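Long-range contacts in amino acid ABC transporter, periplasmic amino acid-binding protein (Brucella ovis, PDB 4Z9N), which binds glutathione in the cleft between two lobes and, as a periplasmic binding protein, probably delivers its solute to an ABC transporter: residues 23-33 and 41-49; 67-75 and 136-144. One frame throughout, in Å; residues are numbered along the deposited sequence. Where two conformers were deposited one is given.

Contact 1 (23-33 and 41-49); sequences CGVNTGLLGFA and WSGFDVDYC. With GSH (glutathione), chain U.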
loop_
_atom_site.group_PDB
_atom_site.type_symbol
_atom_site.label_atom_id
_atom_site.label_comp_id
_atom_site.label_asym_id
_atom_site.label_seq_id
_atom_site.Cartn_x
_atom_site.Cartn_y
_atom_site.Cartn_z
ATOM N N CYS D 23 12.495 -12.899 15.157
ATOM C CA CYS D 23 12.513 -12.214 13.849
ATOM C C CYS D 23 13.573 -12.705 12.869
ATOM O O CYS D 23 14.742 -12.884 13.236
ATOM C CB CYS D 23 12.731 -10.719 14.056
ATOM S SG CYS D 23 11.446 -9.923 15.015
ATOM N N GLY D 24 13.178 -12.898 11.616
ATOM C CA GLY D 24 14.155 -13.172 10.579
ATOM C C GLY D 24 14.756 -11.884 10.030
ATOM O O GLY D 24 14.025 -11.015 9.537
ATOM N N VAL D 25 16.081 -11.756 10.106
ATOM C CA VAL D 25 16.768 -10.548 9.644
ATOM C C VAL D 25 17.969 -10.902 8.775
ATOM O O VAL D 25 18.251 -12.076 8.537
ATOM C CB VAL D 25 17.198 -9.648 10.827
ATOM C CG1 VAL D 25 15.982 -9.186 11.629
ATOM C CG2 VAL D 25 18.172 -10.373 11.744
ATOM N N ASN D 26 18.666 -9.866 8.310
ATOM C CA ASN D 26 19.816 -10.024 7.430
ATOM C C ASN D 26 20.983 -10.689 8.169
ATOM O O ASN D 26 21.042 -10.656 9.401
ATOM C CB ASN D 26 20.235 -8.659 6.877
ATOM C CG ASN D 26 20.962 -8.771 5.562
ATOM O OD1 ASN D 26 22.133 -9.174 5.530
ATOM N ND2 ASN D 26 20.293 -8.390 4.462
ATOM N N THR D 27 21.904 -11.317 7.438
ATOM C CA THR D 27 23.118 -11.810 8.097
ATOM C C THR D 27 24.034 -10.639 8.468
ATOM O O THR D 27 24.842 -10.738 9.393
ATOM C CB THR D 27 23.897 -12.795 7.222
ATOM O OG1 THR D 27 24.301 -12.135 6.022
ATOM C CG2 THR D 27 23.029 -13.980 6.875
ATOM N N GLY D 28 23.926 -9.540 7.734
ATOM C CA GLY D 28 24.775 -8.392 7.993
ATOM C C GLY D 28 24.823 -7.386 6.864
ATOM O O GLY D 28 25.595 -7.532 5.911
ATOM N N LEU D 29 24.003 -6.351 6.988
ATOM C CA LEU D 29 23.891 -5.298 5.983
ATOM C C LEU D 29 23.827 -3.953 6.699
ATOM O O LEU D 29 22.848 -3.667 7.393
ATOM C CB LEU D 29 22.649 -5.516 5.102
ATOM C CG LEU D 29 22.387 -4.466 4.032
ATOM C CD1 LEU D 29 23.579 -4.367 3.106
ATOM C CD2 LEU D 29 21.115 -4.794 3.242
ATOM N N LEU D 30 24.879 -3.145 6.554
ATOM C CA LEU D 30 24.987 -1.898 7.307
ATOM C C LEU D 30 23.804 -0.995 7.011
ATOM O O LEU D 30 23.445 -0.793 5.853
ATOM C CB LEU D 30 26.302 -1.174 6.993
ATOM C CG LEU D 30 27.570 -1.860 7.507
ATOM C CD1 LEU D 30 28.831 -1.209 6.946
ATOM C CD2 LEU D 30 27.600 -1.858 9.035
ATOM N N GLY D 31 23.196 -0.468 8.068
ATOM C CA GLY D 31 22.075 0.444 7.923
ATOM C C GLY D 31 20.750 -0.270 8.050
ATOM O O GLY D 31 19.769 0.301 8.506
ATOM N N PHE D 32 20.724 -1.542 7.670
ATOM C CA PHE D 32 19.478 -2.280 7.688
ATOM C C PHE D 32 19.416 -3.343 8.779
ATOM O O PHE D 32 18.432 -3.410 9.504
ATOM C CB PHE D 32 19.233 -2.877 6.306
ATOM C CG PHE D 32 18.620 -1.887 5.381
ATOM C CD1 PHE D 32 19.409 -0.935 4.749
ATOM C CD2 PHE D 32 17.246 -1.817 5.242
ATOM C CE1 PHE D 32 18.833 0.018 3.921
ATOM C CE2 PHE D 32 16.660 -0.858 4.423
ATOM C CZ PHE D 32 17.461 0.063 3.768
ATOM N N ALA D 33 20.452 -4.165 8.898
ATOM C CA ALA D 33 20.493 -5.155 9.973
ATOM C C ALA D 33 21.892 -5.701 10.105
ATOM O O ALA D 33 22.391 -6.389 9.211
ATOM C CB ALA D 33 19.515 -6.288 9.723
ATOM N N TRP D 41 22.017 -6.274 17.858
ATOM C CA TRP D 41 21.584 -5.909 16.516
ATOM C C TRP D 41 21.110 -4.462 16.406
ATOM O O TRP D 41 20.480 -3.929 17.317
ATOM C CB TRP D 41 20.468 -6.853 16.058
ATOM C CG TRP D 41 20.966 -8.236 15.749
ATOM C CD1 TRP D 41 21.189 -9.258 16.640
ATOM C CD2 TRP D 41 21.328 -8.739 14.460
ATOM N NE1 TRP D 41 21.659 -10.372 15.969
ATOM C CE2 TRP D 41 21.751 -10.076 14.634
ATOM C CE3 TRP D 41 21.324 -8.191 13.169
ATOM C CZ2 TRP D 41 22.176 -10.870 13.562
ATOM C CZ3 TRP D 41 21.741 -8.985 12.108
ATOM C CH2 TRP D 41 22.167 -10.305 12.313
ATOM N N SER D 42 21.418 -3.839 15.272
ATOM C CA SER D 42 20.897 -2.515 14.962
ATOM C C SER D 42 20.646 -2.405 13.461
ATOM O O SER D 42 21.148 -3.216 12.674
ATOM C CB SER D 42 21.858 -1.416 15.421
ATOM O OG SER D 42 23.059 -1.448 14.672
ATOM N N GLY D 43 19.876 -1.394 13.079
ATOM C CA GLY D 43 19.518 -1.174 11.687
ATOM C C GLY D 43 18.054 -0.786 11.481
ATOM O O GLY D 43 17.239 -0.845 12.407
ATOM N N PHE D 44 17.731 -0.386 10.253
ATOM C CA PHE D 44 16.387 0.067 9.874
ATOM C C PHE D 44 15.361 -1.064 10.017
ATOM O O PHE D 44 14.318 -0.886 10.656
ATOM C CB PHE D 44 16.412 0.599 8.432
ATOM C CG PHE D 44 15.091 1.144 7.934
ATOM C CD1 PHE D 44 14.752 2.476 8.130
ATOM C CD2 PHE D 44 14.210 0.327 7.226
ATOM C CE1 PHE D 44 13.542 2.986 7.655
ATOM C CE2 PHE D 44 12.994 0.840 6.736
ATOM C CZ PHE D 44 12.669 2.170 6.957
ATOM N N ASP D 45 15.660 -2.226 9.432
ATOM C CA ASP D 45 14.764 -3.372 9.574
ATOM C C ASP D 45 14.792 -3.897 11.011
ATOM O O ASP D 45 13.772 -4.331 11.528
ATOM C CB ASP D 45 15.128 -4.493 8.594
ATOM C CG ASP D 45 14.617 -4.230 7.187
ATOM O OD1 ASP D 45 13.700 -3.392 7.044
ATOM O OD2 ASP D 45 15.130 -4.871 6.229
ATOM N N VAL D 46 15.958 -3.864 11.656
ATOM C CA VAL D 46 16.027 -4.251 13.065
ATOM C C VAL D 46 15.070 -3.411 13.917
ATOM O O VAL D 46 14.335 -3.947 14.758
ATOM C CB VAL D 46 17.465 -4.149 13.599
ATOM C CG1 VAL D 46 17.476 -4.111 15.131
ATOM C CG2 VAL D 46 18.293 -5.338 13.074
ATOM N N ASP D 47 15.062 -2.095 13.704
ATOM C CA ASP D 47 14.192 -1.239 14.509
ATOM C C ASP D 47 12.712 -1.555 14.248
ATOM O O ASP D 47 11.872 -1.414 15.141
ATOM C CB ASP D 47 14.452 0.255 14.246
ATOM C CG ASP D 47 15.671 0.788 14.993
ATOM O OD1 ASP D 47 16.134 1.893 14.640
ATOM O OD2 ASP D 47 16.183 0.096 15.907
ATOM N N TYR D 48 12.390 -1.971 13.028
ATOM C CA TYR D 48 11.016 -2.367 12.716
ATOM C C TYR D 48 10.629 -3.589 13.550
ATOM O O TYR D 48 9.514 -3.674 14.058
ATOM C CB TYR D 48 10.845 -2.656 11.214
ATOM C CG TYR D 48 10.028 -1.584 10.520
ATOM C CD1 TYR D 48 10.614 -0.381 10.122
ATOM C CD2 TYR D 48 8.664 -1.750 10.311
ATOM C CE1 TYR D 48 9.867 0.612 9.518
ATOM C CE2 TYR D 48 7.901 -0.742 9.714
ATOM C CZ TYR D 48 8.517 0.427 9.322
ATOM O OH TYR D 48 7.769 1.416 8.712
ATOM N N CYS D 49 11.552 -4.536 13.678
ATOM C CA CYS D 49 11.345 -5.689 14.561
ATOM C C CYS D 49 11.109 -5.251 15.990
ATOM O O CYS D 49 10.207 -5.747 16.674
ATOM C CB CYS D 49 12.544 -6.625 14.541
ATOM S SG CYS D 49 12.883 -7.367 12.955
HETATM N N1 GSH U . 15.339 -7.223 -2.323
HETATM C CA1 GSH U . 15.954 -8.314 -3.080
HETATM C C1 GSH U . 15.115 -9.574 -2.880
HETATM O O11 GSH U . 15.382 -10.603 -3.562
HETATM O O12 GSH U . 14.173 -9.599 -2.040
HETATM C CB1 GSH U . 17.386 -8.611 -2.606
HETATM C CG1 GSH U . 17.347 -9.000 -1.115
HETATM C CD1 GSH U . 18.716 -9.538 -0.713
HETATM O OE1 GSH U . 18.848 -10.622 -0.233
HETATM N N2 GSH U . 19.863 -8.688 -0.919
HETATM C CA2 GSH U . 21.167 -9.214 -0.558
HETATM C C2 GSH U . 21.276 -9.514 0.945
HETATM O O2 GSH U . 20.548 -9.055 1.766
HETATM C CB2 GSH U . 22.278 -8.296 -1.080
HETATM S SG2 GSH U . 22.346 -6.718 -0.187
HETATM N N3 GSH U . 22.304 -10.453 1.339
HETATM C CA3 GSH U . 22.467 -10.795 2.726
HETATM C C3 GSH U . 22.470 -12.318 2.852
HETATM O O31 GSH U . 22.839 -12.833 3.939
HETATM O O32 GSH U . 22.092 -13.050 1.886
HETATM O O HOH W 1 23.323 -1.258 10.761
#

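Contact 2 (67-75 and 136-144); sequences PLNAKERFT and CVQAGTTTE. With GSH (glutathione), chain U.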
loop_
_atom_site.group_PDB
_atom_site.type_symbol
_atom_site.label_atom_id
_atom_site.label_comp_id
_atom_site.label_asym_id
_atom_site.label_seq_id
_atom_site.Cartn_x
_atom_site.Cartn_y
_atom_site.Cartn_z
ATOM N N PRO D 67 19.516 -14.542 11.921
ATOM C CA PRO D 67 20.114 -14.111 10.651
ATOM C C PRO D 67 19.850 -15.137 9.552
ATOM O O PRO D 67 19.984 -16.334 9.799
ATOM C CB PRO D 67 21.604 -14.010 10.971
ATOM C CG PRO D 67 21.807 -14.973 12.108
ATOM C CD PRO D 67 20.530 -14.920 12.921
ATOM N N LEU D 68 19.463 -14.649 8.373
ATOM C CA LEU D 68 19.067 -15.474 7.237
ATOM C C LEU D 68 19.656 -14.981 5.905
ATOM O O LEU D 68 19.509 -13.815 5.547
ATOM C CB LEU D 68 17.529 -15.536 7.144
ATOM C CG LEU D 68 16.749 -16.014 8.374
ATOM C CD1 LEU D 68 15.269 -15.657 8.339
ATOM C CD2 LEU D 68 16.907 -17.527 8.461
ATOM N N ASN D 69 20.313 -15.872 5.161
ATOM C CA ASN D 69 20.798 -15.473 3.842
ATOM C C ASN D 69 19.632 -15.504 2.856
ATOM O O ASN D 69 18.511 -15.896 3.211
ATOM C CB ASN D 69 21.988 -16.349 3.378
ATOM C CG ASN D 69 21.610 -17.787 3.059
ATOM O OD1 ASN D 69 20.563 -18.065 2.498
ATOM N ND2 ASN D 69 22.500 -18.721 3.421
ATOM N N ALA D 70 19.889 -15.078 1.625
ATOM C CA ALA D 70 18.818 -14.833 0.666
ATOM C C ALA D 70 18.035 -16.107 0.353
ATOM O O ALA D 70 16.855 -16.060 -0.021
ATOM C CB ALA D 70 19.394 -14.236 -0.611
ATOM N N LYS D 71 18.706 -17.244 0.505
ATOM C CA LYS D 71 18.126 -18.532 0.145
ATOM C C LYS D 71 17.348 -19.239 1.262
ATOM O O LYS D 71 16.516 -20.093 0.988
ATOM C CB LYS D 71 19.226 -19.452 -0.360
ATOM C CG LYS D 71 19.641 -19.156 -1.781
ATOM C CD LYS D 71 20.638 -20.189 -2.272
ATOM C CE LYS D 71 20.446 -20.446 -3.757
ATOM N NZ LYS D 71 21.275 -21.592 -4.219
ATOM N N GLU D 72 17.604 -18.897 2.516
ATOM C CA GLU D 72 16.942 -19.615 3.596
ATOM C C GLU D 72 15.831 -18.786 4.243
ATOM O O GLU D 72 15.093 -19.284 5.088
ATOM C CB GLU D 72 17.971 -20.041 4.644
ATOM C CG GLU D 72 18.650 -18.881 5.314
ATOM C CD GLU D 72 19.970 -19.262 5.973
ATOM O OE1 GLU D 72 20.274 -20.467 6.090
ATOM O OE2 GLU D 72 20.704 -18.343 6.380
ATOM N N ARG D 73 15.696 -17.528 3.836
ATOM C CA ARG D 73 14.782 -16.614 4.533
ATOM C C ARG D 73 13.308 -17.036 4.459
ATOM O O ARG D 73 12.575 -16.926 5.447
ATOM C CB ARG D 73 14.942 -15.186 3.991
ATOM C CG ARG D 73 14.804 -15.076 2.460
ATOM C CD ARG D 73 15.034 -13.651 1.943
ATOM N NE ARG D 73 15.393 -13.683 0.520
ATOM C CZ ARG D 73 15.269 -12.665 -0.332
ATOM N NH1 ARG D 73 14.749 -11.502 0.058
ATOM N NH2 ARG D 73 15.654 -12.824 -1.594
ATOM N N PHE D 74 12.849 -17.520 3.305
ATOM C CA PHE D 74 11.421 -17.843 3.212
ATOM C C PHE D 74 11.105 -19.146 3.972
ATOM O O PHE D 74 10.059 -19.252 4.613
ATOM C CB PHE D 74 10.980 -17.918 1.743
ATOM C CG PHE D 74 11.196 -16.636 1.002
ATOM C CD1 PHE D 74 10.499 -15.491 1.365
ATOM C CD2 PHE D 74 12.158 -16.560 -0.003
ATOM C CE1 PHE D 74 10.709 -14.284 0.707
ATOM C CE2 PHE D 74 12.384 -15.371 -0.675
ATOM C CZ PHE D 74 11.663 -14.220 -0.322
ATOM N N THR D 75 12.020 -20.112 3.903
ATOM C CA THR D 75 11.842 -21.395 4.575
ATOM C C THR D 75 11.706 -21.186 6.083
ATOM O O THR D 75 10.852 -21.790 6.733
ATOM C CB THR D 75 13.016 -22.351 4.295
ATOM O OG1 THR D 75 13.171 -22.512 2.880
ATOM C CG2 THR D 75 12.763 -23.708 4.933
ATOM N N CYS D 136 28.711 -9.007 -10.006
ATOM C CA CYS D 136 28.376 -9.946 -8.950
ATOM C C CYS D 136 26.949 -9.735 -8.499
ATOM O O CYS D 136 26.418 -8.621 -8.479
ATOM C CB CYS D 136 29.327 -9.848 -7.762
ATOM S SG CYS D 136 29.203 -8.359 -6.848
ATOM N N VAL D 137 26.327 -10.844 -8.149
ATOM C CA VAL D 137 24.926 -10.827 -7.727
ATOM C C VAL D 137 24.701 -12.057 -6.848
ATOM O O VAL D 137 25.382 -13.068 -7.015
ATOM C CB VAL D 137 23.967 -10.810 -8.943
ATOM C CG1 VAL D 137 24.029 -12.135 -9.701
ATOM C CG2 VAL D 137 22.524 -10.524 -8.497
ATOM N N GLN D 138 23.753 -11.976 -5.917
ATOM C CA GLN D 138 23.429 -13.150 -5.103
ATOM C C GLN D 138 22.326 -14.016 -5.682
ATOM O O GLN D 138 21.359 -13.517 -6.244
ATOM C CB GLN D 138 23.034 -12.735 -3.696
ATOM C CG GLN D 138 24.199 -12.717 -2.764
ATOM C CD GLN D 138 23.774 -12.379 -1.366
ATOM O OE1 GLN D 138 23.883 -11.240 -0.950
ATOM N NE2 GLN D 138 23.261 -13.366 -0.639
ATOM N N ALA D 139 22.505 -15.322 -5.541
ATOM C CA ALA D 139 21.462 -16.283 -5.878
ATOM C C ALA D 139 20.261 -16.111 -4.940
ATOM O O ALA D 139 20.407 -15.628 -3.805
ATOM C CB ALA D 139 22.010 -17.707 -5.788
ATOM N N GLY D 140 19.092 -16.533 -5.413
ATOM C CA GLY D 140 17.874 -16.479 -4.625
ATOM C C GLY D 140 17.343 -15.065 -4.435
ATOM O O GLY D 140 16.710 -14.788 -3.427
ATOM N N THR D 141 17.596 -14.178 -5.398
ATOM C CA THR D 141 17.108 -12.797 -5.324
ATOM C C THR D 141 16.316 -12.371 -6.558
ATOM O O THR D 141 16.483 -12.924 -7.649
ATOM C CB THR D 141 18.268 -11.786 -5.158
ATOM O OG1 THR D 141 19.135 -11.860 -6.304
ATOM C CG2 THR D 141 19.060 -12.072 -3.895
ATOM N N THR D 142 15.468 -11.362 -6.393
ATOM C CA THR D 142 14.871 -10.686 -7.543
ATOM C C THR D 142 15.982 -10.105 -8.428
ATOM O O THR D 142 15.892 -10.083 -9.655
ATOM C CB THR D 142 13.947 -9.550 -7.105
ATOM O OG1 THR D 142 14.657 -8.725 -6.174
ATOM C CG2 THR D 142 12.681 -10.078 -6.437
ATOM N N THR D 143 17.026 -9.622 -7.762
ATOM C CA THR D 143 18.172 -8.966 -8.377
ATOM C C THR D 143 18.736 -9.745 -9.552
ATOM O O THR D 143 18.969 -9.190 -10.628
ATOM C CB THR D 143 19.277 -8.776 -7.329
ATOM O OG1 THR D 143 18.669 -8.309 -6.119
ATOM C CG2 THR D 143 20.308 -7.746 -7.783
ATOM N N GLU D 144 18.949 -11.039 -9.342
ATOM C CA GLU D 144 19.559 -11.879 -10.364
ATOM C C GLU D 144 18.670 -11.955 -11.614
ATOM O O GLU D 144 19.164 -11.899 -12.739
ATOM C CB GLU D 144 19.823 -13.283 -9.801
ATOM C CG GLU D 144 20.426 -14.235 -10.815
ATOM C CD GLU D 144 20.512 -15.673 -10.313
ATOM O OE1 GLU D 144 19.705 -16.069 -9.443
ATOM O OE2 GLU D 144 21.378 -16.416 -10.816
HETATM N N1 GSH U . 15.339 -7.223 -2.323
HETATM C CA1 GSH U . 15.954 -8.314 -3.080
HETATM C C1 GSH U . 15.115 -9.574 -2.880
HETATM O O11 GSH U . 15.382 -10.603 -3.562
HETATM O O12 GSH U . 14.173 -9.599 -2.040
HETATM C CB1 GSH U . 17.386 -8.611 -2.606
HETATM C CG1 GSH U . 17.347 -9.000 -1.115
HETATM C CD1 GSH U . 18.716 -9.538 -0.713
HETATM O OE1 GSH U . 18.848 -10.622 -0.233
HETATM N N2 GSH U . 19.863 -8.688 -0.919
HETATM C CA2 GSH U . 21.167 -9.214 -0.558
HETATM C C2 GSH U . 21.276 -9.514 0.945
HETATM O O2 GSH U . 20.548 -9.055 1.766
HETATM C CB2 GSH U . 22.278 -8.296 -1.080
HETATM S SG2 GSH U . 22.346 -6.718 -0.187
HETATM N N3 GSH U . 22.304 -10.453 1.339
HETATM C CA3 GSH U . 22.467 -10.795 2.726
HETATM C C3 GSH U . 22.470 -12.318 2.852
HETATM O O31 GSH U . 22.839 -12.833 3.939
HETATM O O32 GSH U . 22.092 -13.050 1.886
HETATM O O HOH W 2 15.325 -17.133 -2.041
#

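Contact 1 (23-33 and 41-49)
F32 closes over the start of helix 44-57, where the contact is tightest. The carbonyl of G31 takes the amide of F44 at 2.8 Å (N to O) and 156°, and F32 O accepts weaker bonds from the amides of D45 and V46. First-turn amides are thus met by carbonyls of the preceding loop, next to the N-cap residue G43, whose CA lies 3.3 Å from F32 O in a CA-H...O contact. CB of F44 sits over one face of the F32 ring, while D45 OD2 comes to its edge, 3.8 Å from F32 CD2; the carboxylate itself is held by N88 and N107. Further along the helix, A33 CB meets V46 CG2, and the thiols of C23 and C49 pack against each other's CB, 3.5 Å from C23 SG to C49 CB, without a disulfide. V25 splits its branches: CG1, anti to the carbonyl carbon (chi1 -61°), reaches C49 SG, and CG2 makes a CH-pi contact over the face of W41, 4.0 Å from the centroid of its six-membered ring. W41 CH2 also approaches N26 O at 3.1 Å.

Towards the outer side the contact thins: a water accepts from G31 N while giving only a weak bond to the carbonyl of S42, an exposed residue. On the ligand side, N26 OD1 accepts from G28 N in an Asx turn, and N26 ND2 and T27 OG1 bind glutathione. Strand 21-25 runs between strands 63-67 and 84-85; F65 packs on V25, V46 and C49, and helix 292-299 meets F44 and Y48.

Contact 2 (67-75 and 136-144)
R73 spans the gap to the 136-144 segment with the contact's one direct hydrogen bond: NH2 to G140 O, 2.9 Å, in the carbonyl plane and in the plane of the guanidinium. The group is fixed at its other end too, since NE gives a 2.8 Å bond to A70 O of its own segment; a water bridges A70 O and G140 O. With chi1 at 53° and the chain extended from CG to NE, the guanidinium lies flat between F74 CZ on one face and OE1 of glutathione on the other.

Van der Waals contacts are few and small. A70 CB rests 3.6 Å from A139 O and also touches T141 CG2, while K71 CE meets A139 CB at 3.8 Å before its amine pairs with E164. G140, at positive phi, lets K71 CG pass beside its CA.

Most polar bonds run through the ligand. R73 grips one glutathione carboxylate with both terminal nitrogens, NH2 to O11 at an almost straight 179° and NH1 to O12, and T142 N joins on O11. At the other end of the ligand, Q138 uses its amide twice: NE2 gives to O32 at 2.8 Å and OE1 accepts from N3. A70 N adds a weak bond to O32.

T141 caps helix 142-153, its OG1 accepting from E144 N. The helix start and R73, with R95 close by, would probably offset the charge of the O11/O12 carboxylate; with so little direct protein contact, glutathione itself supplies much of the bonding between the two segments.

In the fold
Contact 1 closes before contact 2 opens along the chain, and their centres lie 15 Å apart. They meet directly: V25 O probably accepts a hydrogen bond from L68 N, joining the end of strand 21-25 to the residue that follows its parallel neighbour 63-67. Contact 1 lies within one lobe, that of the three-stranded parallel sheet, to which strand 21-25 and helix 44-57 belong; contact 2 starts from that same lobe and crosses the cleft to strand 134-138 and helix 142-153 of the other. Both touch glutathione. This two-lobed plan is that of periplasmic binding proteins, and contact 2 is consistent with a closed, ligand-bound state, to whose pocket contact 1 contributes N26 and T27.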